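Side-chain contact in fiber protein (PDB 6ITX), which forms the trimeric head at the C-terminal end of an avian adenovirus fibre and probably attaches the virus to receptors on host cells: residues 197-200 with 201-204. Numbering follows the deposited sequence.
Sequences AANA and ISYT
Asn199 turns its side-chain carbonyl onto the start of the short helix 200-203, where OD1 accepts from the backbone N of Ser202 at 2.7 Å. The bond is nearly straight, 170° at the hydrogen, and the donor lies in the plane of the Asn199 amide. With CG swung opposite the backbone N (chi1 -180°), the amide is brought round to the N-H groups of the first turn. A water donates to Asn199 OD1 at 2.9 Å and is hydrogen-bonded to Ser202 OG, bridging the two side chains; Asn199 ND2 makes a weak bond to Gly300 O. Tyr203 N gives Asn199 O a weak bond, 3.4 Å long and bent, so the side-chain cap is the firmer tie across this turn. Asn199 O also lies at the edge of the Tyr203 ring, near its plane, 3.2 Å from CD2. With Tyr203 CG turned away from its own carbonyl carbon (chi1 -71°), the ring lies back along Ala198 and Asn199, and Ala198 CB meets Tyr203 CD2 obliquely at 3.6 Å. Pro250 touches the side chains of both Ala198 and Tyr203, while Tyr203 OH bonds weakly to Val299 N. At the far end of the turn, Thr204 OG1 is 2.8 Å from Ala200 O and 2.6 Å from Ile201 O, and its single proton could serve either. Pro293 of a second subunit packs on Ser202 and Tyr203, placing the turn at a trimer interface, and a bound glutamine touches Asn199. The arrangement is an asparagine N-cap at the start of a short, weakly bonded helix set against the β-sheet of the fibre head.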
ATOM      1  N   ALA A 197      -8.441   0.755 -17.616  1.00 40.38           N
ATOM      2  CA  ALA A 197      -9.575   1.490 -17.095  1.00 39.69           C
ATOM      3  C   ALA A 197     -10.044   0.826 -15.804  1.00 39.29           C
ATOM      4  O   ALA A 197      -9.878  -0.384 -15.609  1.00 37.96           O
ATOM      5  CB  ALA A 197     -10.707   1.529 -18.119  1.00 42.80           C
ATOM      6  N   ALA A 198     -10.621   1.620 -14.912  1.00 38.57           N
ATOM      7  CA  ALA A 198     -11.038   1.073 -13.626  1.00 38.97           C
ATOM      8  C   ALA A 198     -12.259   0.167 -13.794  1.00 37.18           C
ATOM      9  O   ALA A 198     -13.190   0.485 -14.543  1.00 35.85           O
ATOM     10  CB  ALA A 198     -11.326   2.202 -12.639  1.00 33.77           C
ATOM     11  N   ASN A 199     -12.253  -0.963 -13.079  1.00 35.96           N
ATOM     12  CA  ASN A 199     -13.272  -1.997 -13.261  1.00 39.77           C
ATOM     13  C   ASN A 199     -14.681  -1.418 -13.244  1.00 34.92           C
ATOM     14  O   ASN A 199     -15.023  -0.611 -12.379  1.00 35.50           O
ATOM     15  CB  ASN A 199     -13.152  -3.058 -12.168  1.00 41.31           C
ATOM     16  CG  ASN A 199     -14.193  -4.164 -12.319  1.00 39.37           C
ATOM     17  OD1 ASN A 199     -15.275  -4.130 -11.710  1.00 37.10           O
ATOM     18  ND2 ASN A 199     -13.869  -5.153 -13.140  1.00 47.93           N
ATOM     19  N   ALA A 200     -15.508  -1.856 -14.194  1.00 35.82           N
ATOM     20  CA  ALA A 200     -16.852  -1.284 -14.305  1.00 38.57           C
ATOM     21  C   ALA A 200     -17.762  -1.739 -13.163  1.00 36.15           C
ATOM     22  O   ALA A 200     -18.455  -0.914 -12.557  1.00 34.29           O
ATOM     23  CB  ALA A 200     -17.473  -1.620 -15.659  1.00 30.07           C
ATOM     24  N   ILE A 201     -17.777  -3.040 -12.846  1.00 37.51           N
ATOM     25  CA  ILE A 201     -18.673  -3.509 -11.790  1.00 35.07           C
ATOM     26  C   ILE A 201     -18.307  -2.853 -10.461  1.00 36.68           C
ATOM     27  O   ILE A 201     -19.138  -2.215  -9.808  1.00 34.28           O
ATOM     28  CB  ILE A 201     -18.642  -5.041 -11.671  1.00 35.75           C
ATOM     29  CG1 ILE A 201     -19.549  -5.721 -12.703  1.00 31.16           C
ATOM     30  CG2 ILE A 201     -19.139  -5.463 -10.310  1.00 38.31           C
ATOM     31  CD1 ILE A 201     -18.954  -5.859 -14.029  1.00 35.86           C
ATOM     32  N   SER A 202     -17.045  -2.977 -10.053  1.00 36.31           N
ATOM     33  CA  SER A 202     -16.702  -2.620  -8.679  1.00 36.01           C
ATOM     34  C   SER A 202     -16.647  -1.115  -8.410  1.00 40.21           C
ATOM     35  O   SER A 202     -16.630  -0.725  -7.231  1.00 36.52           O
ATOM     36  CB  SER A 202     -15.378  -3.270  -8.311  1.00 35.30           C
ATOM     37  OG  SER A 202     -15.561  -4.675  -8.270  1.00 44.19           O
ATOM     38  N   TYR A 203     -16.646  -0.264  -9.442  1.00 32.70           N
ATOM     39  CA  TYR A 203     -16.602   1.175  -9.236  1.00 31.88           C
ATOM     40  C   TYR A 203     -17.894   1.875  -9.634  1.00 35.40           C
ATOM     41  O   TYR A 203     -17.957   3.110  -9.561  1.00 32.81           O
ATOM     42  CB  TYR A 203     -15.409   1.768  -9.987  1.00 32.92           C
ATOM     43  CG  TYR A 203     -14.092   1.406  -9.353  1.00 37.65           C
ATOM     44  CD1 TYR A 203     -13.777   1.853  -8.080  1.00 37.46           C
ATOM     45  CD2 TYR A 203     -13.176   0.584  -9.999  1.00 35.98           C
ATOM     46  CE1 TYR A 203     -12.582   1.520  -7.475  1.00 32.43           C
ATOM     47  CE2 TYR A 203     -11.967   0.249  -9.396  1.00 38.39           C
ATOM     48  CZ  TYR A 203     -11.680   0.721  -8.125  1.00 36.37           C
ATOM     49  OH  TYR A 203     -10.492   0.398  -7.491  1.00 37.57           O
ATOM     50  N   THR A 204     -18.923   1.117 -10.044  1.00 30.24           N
ATOM     51  CA  THR A 204     -20.181   1.723 -10.479  1.00 39.45           C
ATOM     52  C   THR A 204     -20.640   2.801  -9.510  1.00 40.09           C
ATOM     53  O   THR A 204     -21.126   3.861  -9.925  1.00 44.11           O
ATOM     54  CB  THR A 204     -21.307   0.678 -10.605  1.00 41.85           C
ATOM     55  OG1 THR A 204     -20.791  -0.578 -11.042  1.00 37.66           O
ATOM     56  CG2 THR A 204     -22.355   1.148 -11.607  1.00 40.80           C
TER
HETATM   57  O   HOH W   1     -15.312  -6.658 -10.283  1.00 35.45           O